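Local atomic coordinates of hypothetical protein Atu0240 (Agrobacterium tumefaciens str. C58, PDB entry 2GAX), a protein that is of unknown function but belongs to the DUF2000 family, which is probably related to peptidyl-tRNA hydrolase 2. Residues Thr4-Ile9 / Pro52-Pro57; Arg78-Ser83 / Met115-Asp120; Glu87-Thr92 / Gln100-Phe105. All coordinates share one frame; numbering follows the deposited sequence.

Contact 1: residues Thr4-Ile9 / Pro52-Pro57; sequences TKIAVI and PLSIQP. With PO4 (phosphate ion), chain C.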
loop_
_atom_site.group_PDB
_atom_site.type_symbol
_atom_site.label_atom_id
_atom_site.label_comp_id
_atom_site.label_asym_id
_atom_site.label_seq_id
_atom_site.Cartn_x
_atom_site.Cartn_y
_atom_site.Cartn_z
ATOM N N THR A 4 2.887 3.102 -15.182
ATOM C CA THR A 4 2.269 3.147 -13.851
ATOM C C THR A 4 3.178 3.752 -12.784
ATOM O O THR A 4 4.370 3.997 -13.026
ATOM C CB THR A 4 1.827 1.739 -13.381
ATOM O OG1 THR A 4 2.981 0.906 -13.189
ATOM C CG2 THR A 4 0.888 1.102 -14.403
ATOM N N LYS A 5 2.587 3.983 -11.611
ATOM C CA LYS A 5 3.290 4.431 -10.422
ATOM C C LYS A 5 2.813 3.595 -9.227
ATOM O O LYS A 5 1.626 3.280 -9.137
ATOM C CB LYS A 5 2.984 5.916 -10.174
ATOM C CG LYS A 5 3.554 6.470 -8.884
ATOM C CD LYS A 5 3.090 7.899 -8.613
ATOM C CE LYS A 5 3.418 8.273 -7.172
ATOM N NZ LYS A 5 3.213 9.722 -6.806
ATOM N N ILE A 6 3.732 3.259 -8.319
ATOM C CA ILE A 6 3.395 2.570 -7.063
ATOM C C ILE A 6 3.460 3.560 -5.901
ATOM O O ILE A 6 4.485 4.201 -5.663
ATOM C CB ILE A 6 4.324 1.344 -6.773
ATOM C CG1 ILE A 6 4.261 0.328 -7.911
ATOM C CG2 ILE A 6 3.922 0.651 -5.469
ATOM C CD1 ILE A 6 5.238 -0.819 -7.759
ATOM N N ALA A 7 2.351 3.685 -5.183
ATOM C CA ALA A 7 2.268 4.580 -4.061
ATOM C C ALA A 7 1.730 3.857 -2.841
ATOM O O ALA A 7 0.821 3.027 -2.943
ATOM C CB ALA A 7 1.396 5.769 -4.396
ATOM N N VAL A 8 2.321 4.177 -1.695
ATOM C CA VAL A 8 1.857 3.703 -0.399
ATOM C C VAL A 8 1.437 4.930 0.411
ATOM O O VAL A 8 2.209 5.871 0.519
ATOM C CB VAL A 8 3.003 2.992 0.355
ATOM C CG1 VAL A 8 2.571 2.623 1.781
ATOM C CG2 VAL A 8 3.495 1.769 -0.410
ATOM N N ILE A 9 0.226 4.923 0.972
ATOM C CA ILE A 9 -0.261 6.022 1.819
ATOM C C ILE A 9 -0.627 5.527 3.223
ATOM O O ILE A 9 -1.520 4.689 3.401
ATOM C CB ILE A 9 -1.485 6.800 1.216
ATOM C CG1 ILE A 9 -1.319 7.094 -0.271
ATOM C CG2 ILE A 9 -1.728 8.120 1.966
ATOM C CD1 ILE A 9 -1.974 6.067 -1.210
ATOM N N PRO A 52 15.211 -11.354 -5.883
ATOM C CA PRO A 52 14.982 -10.242 -6.802
ATOM C C PRO A 52 13.972 -9.288 -6.164
ATOM O O PRO A 52 13.182 -9.715 -5.311
ATOM C CB PRO A 52 14.386 -10.917 -8.024
ATOM C CG PRO A 52 13.651 -12.123 -7.476
ATOM C CD PRO A 52 14.510 -12.584 -6.299
ATOM N N LEU A 53 14.017 -8.014 -6.536
ATOM C CA LEU A 53 13.151 -6.999 -5.909
ATOM C C LEU A 53 12.310 -6.287 -6.964
ATOM O O LEU A 53 12.485 -6.537 -8.154
ATOM C CB LEU A 53 14.003 -5.978 -5.125
ATOM C CG LEU A 53 15.100 -6.451 -4.145
ATOM C CD1 LEU A 53 15.833 -5.245 -3.539
ATOM C CD2 LEU A 53 14.590 -7.385 -3.027
ATOM N N SER A 54 11.404 -5.403 -6.537
ATOM C CA SER A 54 10.649 -4.566 -7.470
ATOM C C SER A 54 11.609 -3.780 -8.333
ATOM O O SER A 54 12.592 -3.214 -7.831
ATOM C CB SER A 54 9.724 -3.587 -6.734
ATOM O OG SER A 54 9.104 -2.699 -7.672
ATOM N N ILE A 55 11.343 -3.771 -9.632
ATOM C CA ILE A 55 12.120 -2.963 -10.551
ATOM C C ILE A 55 11.576 -1.537 -10.604
ATOM O O ILE A 55 12.219 -0.647 -11.153
ATOM C CB ILE A 55 12.140 -3.572 -11.977
ATOM C CG1 ILE A 55 10.721 -3.709 -12.546
ATOM C CG2 ILE A 55 12.881 -4.890 -11.947
ATOM C CD1 ILE A 55 10.669 -4.161 -14.016
ATOM N N GLN A 56 10.382 -1.349 -10.043
ATOM C CA GLN A 56 9.661 -0.079 -10.121
ATOM C C GLN A 56 9.779 0.689 -8.802
ATOM O O GLN A 56 9.616 0.096 -7.736
ATOM C CB GLN A 56 8.192 -0.390 -10.445
ATOM C CG GLN A 56 7.302 0.777 -10.734
ATOM C CD GLN A 56 5.950 0.379 -11.334
ATOM O OE1 GLN A 56 5.700 -0.790 -11.679
ATOM N NE2 GLN A 56 5.069 1.362 -11.457
ATOM N N PRO A 57 10.030 2.021 -8.864
ATOM C CA PRO A 57 10.087 2.846 -7.668
ATOM C C PRO A 57 8.777 2.833 -6.884
ATOM O O PRO A 57 7.706 2.592 -7.445
ATOM C CB PRO A 57 10.324 4.266 -8.228
ATOM C CG PRO A 57 10.936 4.056 -9.526
ATOM C CD PRO A 57 10.284 2.825 -10.076
HETATM P P PO4 C . 4.044 -0.248 -16.868
HETATM O O1 PO4 C . 4.814 -1.524 -16.611
HETATM O O2 PO4 C . 4.780 0.585 -17.894
HETATM O O3 PO4 C . 3.911 0.543 -15.599
HETATM O O4 PO4 C . 2.675 -0.582 -17.414
#

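Contact 2: residues Arg78-Ser83 / Met115-Asp120; sequences RDITTS and MALRAD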
loop_
_atom_site.group_PDB
_atom_site.type_symbol
_atom_site.label_atom_id
_atom_site.label_comp_id
_atom_site.label_asym_id
_atom_site.label_seq_id
_atom_site.Cartn_x
_atom_site.Cartn_y
_atom_site.Cartn_z
ATOM N N ARG A 78 -12.250 5.105 -9.355
ATOM C CA ARG A 78 -11.394 4.925 -10.532
ATOM C C ARG A 78 -11.152 3.463 -10.913
ATOM O O ARG A 78 -10.238 3.160 -11.697
ATOM C CB ARG A 78 -10.048 5.591 -10.264
ATOM C CG ARG A 78 -10.148 7.063 -9.943
ATOM C CD ARG A 78 -10.093 7.869 -11.198
ATOM N NE ARG A 78 -10.127 9.301 -10.918
ATOM C CZ ARG A 78 -10.163 10.233 -11.862
ATOM N NH1 ARG A 78 -10.163 9.882 -13.143
ATOM N NH2 ARG A 78 -10.200 11.516 -11.525
ATOM N N ASP A 79 -11.961 2.553 -10.367
ATOM C CA ASP A 79 -11.857 1.116 -10.683
ATOM C C ASP A 79 -10.475 0.508 -10.421
ATOM O O ASP A 79 -10.050 -0.411 -11.129
ATOM C CB ASP A 79 -12.262 0.820 -12.140
ATOM C CG ASP A 79 -13.713 1.143 -12.428
ATOM O OD1 ASP A 79 -14.584 0.856 -11.584
ATOM O OD2 ASP A 79 -13.977 1.673 -13.527
ATOM N N ILE A 80 -9.796 1.010 -9.394
ATOM C CA ILE A 80 -8.501 0.471 -8.969
ATOM C C ILE A 80 -8.702 -0.541 -7.841
ATOM O O ILE A 80 -9.493 -0.310 -6.907
ATOM C CB ILE A 80 -7.544 1.611 -8.501
ATOM C CG1 ILE A 80 -7.501 2.760 -9.525
ATOM C CG2 ILE A 80 -6.144 1.081 -8.119
ATOM C CD1 ILE A 80 -7.057 2.379 -10.932
ATOM N N THR A 81 -8.019 -1.676 -7.962
ATOM C CA THR A 81 -7.957 -2.674 -6.906
ATOM C C THR A 81 -6.702 -2.390 -6.085
ATOM O O THR A 81 -5.588 -2.376 -6.619
ATOM C CB THR A 81 -7.966 -4.115 -7.478
ATOM O OG1 THR A 81 -9.174 -4.315 -8.227
ATOM C CG2 THR A 81 -7.900 -5.156 -6.358
ATOM N N THR A 82 -6.893 -2.144 -4.793
ATOM C CA THR A 82 -5.798 -1.659 -3.944
ATOM C C THR A 82 -5.454 -2.668 -2.859
ATOM O O THR A 82 -6.237 -3.566 -2.590
ATOM C CB THR A 82 -6.178 -0.325 -3.249
ATOM O OG1 THR A 82 -7.390 -0.489 -2.491
ATOM C CG2 THR A 82 -6.345 0.795 -4.260
ATOM N N SER A 83 -4.277 -2.540 -2.258
ATOM C CA SER A 83 -4.044 -3.162 -0.943
ATOM C C SER A 83 -4.570 -2.216 0.130
ATOM O O SER A 83 -4.410 -1.009 0.016
ATOM C CB SER A 83 -2.553 -3.404 -0.710
ATOM O OG SER A 83 -2.001 -4.138 -1.784
HETATM N N MSE A 115 -2.927 2.269 2.629
HETATM C CA MSE A 115 -3.354 1.790 1.321
HETATM C C MSE A 115 -2.173 1.862 0.371
HETATM O O MSE A 115 -1.324 2.752 0.486
HETATM C CB MSE A 115 -4.497 2.639 0.770
HETATM C CG MSE A 115 -5.101 2.114 -0.531
HETATM SE SE MSE A 115 -6.524 3.309 -1.219
HETATM C CE MSE A 115 -5.504 4.293 -2.563
ATOM N N ALA A 116 -2.105 0.918 -0.556
ATOM C CA ALA A 116 -1.133 0.997 -1.634
ATOM C C ALA A 116 -1.839 0.708 -2.914
ATOM O O ALA A 116 -2.771 -0.096 -2.954
ATOM C CB ALA A 116 -0.002 -0.005 -1.460
ATOM N N LEU A 117 -1.334 1.312 -3.975
ATOM C CA LEU A 117 -1.873 1.076 -5.305
ATOM C C LEU A 117 -0.768 1.151 -6.350
ATOM O O LEU A 117 0.285 1.776 -6.124
ATOM C CB LEU A 117 -2.982 2.083 -5.605
ATOM C CG LEU A 117 -2.652 3.555 -5.899
ATOM C CD1 LEU A 117 -3.831 4.225 -6.640
ATOM C CD2 LEU A 117 -2.262 4.341 -4.643
ATOM N N ARG A 118 -1.020 0.492 -7.476
ATOM C CA ARG A 118 -0.221 0.610 -8.680
ATOM C C ARG A 118 -1.209 0.846 -9.819
ATOM O O ARG A 118 -2.061 -0.010 -10.099
ATOM C CB ARG A 118 0.564 -0.668 -8.944
ATOM C CG ARG A 118 1.305 -0.682 -10.288
ATOM C CD ARG A 118 2.063 -1.991 -10.469
ATOM N NE ARG A 118 2.977 -1.923 -11.605
ATOM C CZ ARG A 118 2.624 -2.153 -12.871
ATOM N NH1 ARG A 118 1.375 -2.505 -13.173
ATOM N NH2 ARG A 118 3.537 -2.062 -13.834
ATOM N N ALA A 119 -1.096 2.001 -10.467
ATOM C CA ALA A 119 -1.993 2.349 -11.568
ATOM C C ALA A 119 -1.350 3.373 -12.495
ATOM O O ALA A 119 -0.328 3.975 -12.152
ATOM C CB ALA A 119 -3.297 2.893 -11.029
ATOM N N ASP A 120 -1.957 3.575 -13.666
ATOM C CA ASP A 120 -1.442 4.563 -14.610
ATOM C C ASP A 120 -1.094 5.840 -13.874
ATOM O O ASP A 120 -1.875 6.346 -13.070
ATOM C CB ASP A 120 -2.408 4.807 -15.775
ATOM C CG ASP A 120 -2.116 3.904 -16.979
ATOM O OD1 ASP A 120 -2.082 4.426 -18.120
ATOM O OD2 ASP A 120 -1.898 2.678 -16.799
HETATM O O HOH W 1 -3.005 -1.487 -7.070
#

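Contact 3: residues Glu87-Thr92 / Gln100-Phe105; sequences EEMFAT and QVFSHF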
loop_
_atom_site.group_PDB
_atom_site.type_symbol
_atom_site.label_atom_id
_atom_site.label_comp_id
_atom_site.label_asym_id
_atom_site.label_seq_id
_atom_site.Cartn_x
_atom_site.Cartn_y
_atom_site.Cartn_z
ATOM N N GLU A 87 -7.423 -0.253 10.947
ATOM C CA GLU A 87 -6.932 -0.223 12.321
ATOM C C GLU A 87 -7.189 -1.519 13.095
ATOM O O GLU A 87 -6.325 -1.988 13.843
ATOM C CB GLU A 87 -7.565 0.955 13.063
ATOM C CG GLU A 87 -6.887 1.305 14.397
ATOM C CD GLU A 87 -7.514 2.521 15.060
ATOM O OE1 GLU A 87 -7.616 3.569 14.403
ATOM O OE2 GLU A 87 -7.923 2.413 16.241
ATOM N N GLU A 88 -8.377 -2.091 12.904
ATOM C CA GLU A 88 -8.790 -3.270 13.643
ATOM C C GLU A 88 -7.916 -4.471 13.341
ATOM O O GLU A 88 -7.855 -5.392 14.143
ATOM C CB GLU A 88 -10.256 -3.607 13.378
ATOM C CG GLU A 88 -11.267 -2.716 14.084
ATOM C CD GLU A 88 -11.441 -1.342 13.458
ATOM O OE1 GLU A 88 -10.869 -1.058 12.377
ATOM O OE2 GLU A 88 -12.173 -0.537 14.055
HETATM N N MSE A 89 -7.231 -4.461 12.195
HETATM C CA MSE A 89 -6.346 -5.573 11.826
HETATM C C MSE A 89 -5.081 -5.686 12.692
HETATM O O MSE A 89 -4.356 -6.674 12.608
HETATM C CB MSE A 89 -5.997 -5.521 10.335
HETATM C CG MSE A 89 -7.186 -5.865 9.472
HETATM SE SE MSE A 89 -6.930 -5.370 7.594
HETATM C CE MSE A 89 -5.204 -6.226 7.244
ATOM N N PHE A 90 -4.828 -4.664 13.503
ATOM C CA PHE A 90 -3.759 -4.702 14.509
ATOM C C PHE A 90 -4.092 -5.614 15.691
ATOM O O PHE A 90 -3.203 -5.950 16.474
ATOM C CB PHE A 90 -3.466 -3.288 15.034
ATOM C CG PHE A 90 -2.638 -2.453 14.100
ATOM C CD1 PHE A 90 -1.412 -2.912 13.637
ATOM C CD2 PHE A 90 -3.070 -1.186 13.707
ATOM C CE1 PHE A 90 -0.636 -2.129 12.776
ATOM C CE2 PHE A 90 -2.298 -0.398 12.836
ATOM C CZ PHE A 90 -1.094 -0.876 12.374
ATOM N N ALA A 91 -5.362 -6.004 15.809
ATOM C CA ALA A 91 -5.862 -6.805 16.946
ATOM C C ALA A 91 -5.585 -8.311 16.840
ATOM O O ALA A 91 -5.639 -9.025 17.845
ATOM C CB ALA A 91 -7.358 -6.577 17.130
ATOM N N THR A 92 -5.332 -8.811 15.631
ATOM C CA THR A 92 -4.918 -10.216 15.471
ATOM C C THR A 92 -3.803 -10.352 14.447
ATOM O O THR A 92 -3.584 -9.456 13.640
ATOM C CB THR A 92 -6.075 -11.183 15.038
ATOM O OG1 THR A 92 -6.164 -11.218 13.605
ATOM C CG2 THR A 92 -7.440 -10.810 15.656
ATOM N N GLN A 100 -11.949 -11.365 8.178
ATOM C CA GLN A 100 -13.277 -11.311 8.822
ATOM C C GLN A 100 -13.630 -9.916 9.315
ATOM O O GLN A 100 -14.679 -9.387 8.953
ATOM C CB GLN A 100 -13.401 -12.343 9.963
ATOM C CG GLN A 100 -14.789 -12.429 10.619
ATOM C CD GLN A 100 -15.746 -13.346 9.871
ATOM O OE1 GLN A 100 -16.623 -12.882 9.129
ATOM N NE2 GLN A 100 -15.573 -14.657 10.049
ATOM N N VAL A 101 -12.758 -9.318 10.135
ATOM C CA VAL A 101 -12.997 -7.972 10.662
ATOM C C VAL A 101 -13.027 -6.915 9.553
ATOM O O VAL A 101 -13.825 -5.985 9.594
ATOM C CB VAL A 101 -11.992 -7.580 11.793
ATOM C CG1 VAL A 101 -10.683 -7.052 11.231
ATOM C CG2 VAL A 101 -12.610 -6.540 12.696
ATOM N N PHE A 102 -12.148 -7.072 8.568
ATOM C CA PHE A 102 -12.156 -6.220 7.390
ATOM C C PHE A 102 -13.553 -6.153 6.748
ATOM O O PHE A 102 -13.977 -5.096 6.290
ATOM C CB PHE A 102 -11.138 -6.738 6.369
ATOM C CG PHE A 102 -10.923 -5.821 5.209
ATOM C CD1 PHE A 102 -10.042 -4.746 5.316
ATOM C CD2 PHE A 102 -11.575 -6.045 3.996
ATOM C CE1 PHE A 102 -9.810 -3.907 4.243
ATOM C CE2 PHE A 102 -11.370 -5.195 2.923
ATOM C CZ PHE A 102 -10.494 -4.125 3.033
ATOM N N SER A 103 -14.248 -7.286 6.719
ATOM C CA SER A 103 -15.584 -7.374 6.091
ATOM C C SER A 103 -16.679 -6.675 6.915
ATOM O O SER A 103 -17.821 -6.545 6.452
ATOM C CB SER A 103 -15.960 -8.844 5.818
ATOM O OG SER A 103 -16.352 -9.522 7.010
ATOM N N HIS A 104 -16.329 -6.235 8.133
ATOM C CA HIS A 104 -17.280 -5.561 9.030
ATOM C C HIS A 104 -17.402 -4.071 8.756
ATOM O O HIS A 104 -18.245 -3.393 9.363
ATOM C CB HIS A 104 -16.917 -5.796 10.506
ATOM C CG HIS A 104 -17.047 -7.226 10.938
ATOM N ND1 HIS A 104 -16.584 -7.681 12.150
ATOM C CD2 HIS A 104 -17.573 -8.304 10.307
ATOM C CE1 HIS A 104 -16.830 -8.975 12.256
ATOM N NE2 HIS A 104 -17.435 -9.377 11.153
ATOM N N PHE A 105 -16.567 -3.561 7.844
ATOM C CA PHE A 105 -16.546 -2.142 7.509
ATOM C C PHE A 105 -16.670 -1.878 6.019
ATOM O O PHE A 105 -16.376 -2.746 5.185
ATOM C CB PHE A 105 -15.282 -1.459 8.069
ATOM C CG PHE A 105 -15.130 -1.617 9.556
ATOM C CD1 PHE A 105 -15.619 -0.645 10.422
ATOM C CD2 PHE A 105 -14.545 -2.760 10.091
ATOM C CE1 PHE A 105 -15.495 -0.800 11.817
ATOM C CE2 PHE A 105 -14.425 -2.932 11.489
ATOM C CZ PHE A 105 -14.916 -1.958 12.336
#

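Contact 1: residues Thr4-Ile9 / Pro52-Pro57
The loop Pro52-Pro57 runs from strand 49-50 into strand 58-63 and meets the start of strand 4-11 through Ser54, Gln56 and Pro57. Ser54 touches only marginally. Its hydroxyl OG lies 4.3 Å from Ile6 CD1. The same hydroxyl donates to the carbonyl O of Gln56 in its own loop, landing on a lone pair, and so ties the bend on itself.

Gln56 carries the contact. CG is anti to the backbone N (chi1 -173°) and the chain stays extended, so the amide reaches the strand end. Its NE2 donates to Thr4 OG1 at 2.8 Å, with an N-H...acceptor angle of 154°. The hydroxyl lies near the amide plane. The two side chains cross at about a right angle. Gln56 crosses Ile6 obliquely, with Ile6 CD1 3.8 Å from the amide carbon CD of Gln56 and also near its CB and CG. The other amide atom, OE1, accepts from Arg118 NE on the neighbouring strand, so both ends of the amide are held and its flip is fixed.

The five-stranded mixed sheet places strand 4-11 between strands 112-120 and 58-63, an order that fits the probable relation to peptidyl-tRNA hydrolase 2. Here the loop leads into the parallel neighbour 58-63. A phosphate ion, probably from the crystallisation liquor, sits at the strand end. Its O3 accepts from Thr4 OG1 at 2.6 Å and from Thr4 N at 2.8 Å. Thr4 OG1 therefore accepts from the amide and donates to the phosphate.

Pro57 ends the segment. Its carbonyl O comes 3.7 Å from Ile6 CB, just before Val59 pairs with the strand.

Contact 2: residues Arg78-Ser83 / Met115-Asp120
Segment Arg78-Ser83 approaches strand 112-120 in a broadly antiparallel sense, with the touching parts 141° apart, and forms an antiparallel hydrogen-bonded pair with it at Ser83 and Ala116. Ser83 N donates to Ala116 O at 3.0 Å, in the carbonyl plane. Ala116 N returns a bond to Ser83 O at 3.1 Å, from above the carbonyl plane. Further back the backbones part, and a water bridges them. Its oxygen accepts from Arg118 N and lies 2.8 Å from Thr81 O, to which it can donate. The strand 83-86 that starts here is outermost in the sheet of this chain.

Thr82 lies beside the strand and turns its side chain toward it. Its CB is 3.4 Å from Ala116 O, and its CG2 rests 3.8 Å from Leu117 CB. These two side chains lie side by side and point the same way. Met115, a selenomethionine, crosses Thr82 obliquely. Its CG is anti to the backbone N and meets Thr82 CB. Its CA and CG lie against Ser83 O, which also accepts from Ala116 N. Its chain bends at chi3 (99°), and CE comes near Thr82 CG2. Ile80 lies beyond, after the Schellman motif that ends helix 65-77 with Asp79 at positive phi. Its CD1 touches Ala119 CB at 3.8 Å, while its CG2 faces Leu117 CB.

Ile127 of helix 121-127 also packs on Ile80 and Leu117. On the other face, Ser83 and Ala116 meet helix 16-33, where Ser83 OG bonds to Leu26 O.

Paired peptide groups thus fix the register at Ser83, whereas methyl contacts and one water join the segment to the strand where no backbone hydrogen bond joins them directly.

Contact 3: residues Glu87-Thr92 / Gln100-Phe105
The tight part of this contact centres on Val101, which points from the end of helix 95-102 toward the 3-10 turn 87-90. Its CG2 is anti to the backbone N and lies 3.8 Å from Glu88 CB. Its CG1 takes the crowded place between the backbone N and the carbonyl carbon (chi1 83°), and meets Met89 CG at 4.1 Å. The two methyls thus cover the roots of two consecutive side chains. Met89, a selenomethionine, bends at chi3. It runs beside Phe102, both pointing the same way. Its SE comes 3.9 Å from Phe102 CD1 and 5.1 Å from the centroid of the Phe102 ring. This is a Met-aromatic contact with an oblique approach.

The two segments flank an excursion from the sheet. The chain leaves strand 83-86 through the 3-10 turn, forms helix 95-102 and comes back alongside. It goes on through a type I beta turn from Phe102 to Phe105. Ser103 OG donates back to Gln100 O at 2.6 Å, on a lone pair. Phe102 and Phe105 also rest on Ile86 of strand 83-86, so the excursion is packed against the strand it left.

While Glu88 CB belongs to the packed centre with Val101, its carboxylate end reaches out to Phe105 at the rim. The Glu88 chain bends at chi2 (76°) and crosses the Phe105 side chain at about a right angle. The carboxylate is tilted 32° from the ring plane. OE1 sits over one ring face, and OE2 is 3.5 Å from Phe105 CZ, close but without a hydrogen bond. No hydrogen bond crosses between the segments, and no residue that touches is fully buried. On the far side of the turn, Glu87 forms a salt bridge with Arg11, and the Phe90 ring meets that of Tyr85.

How the contacts relate
From the N terminus, strand 4-11 enters first, and contact 1 closes the loop that holds helix 16-33 and the small hairpin 42-50. The chain then runs through strand 58-63 and helix 65-77, and contact 2 joins the part that follows, 78-83, to strand 112-120. Contact 3 opens and closes between the two segments of contact 2, so it is a small loop within a larger one. It joins the 3-10 segment after strand 83-86 to the end of helix 95-102. Contacts 1 and 2 follow in series yet touch, because strands 4-11 and 112-120 are neighbours in the sheet. Contact 3 lies apart, its centre about 26 Å from that of contact 1, across the chain's centre.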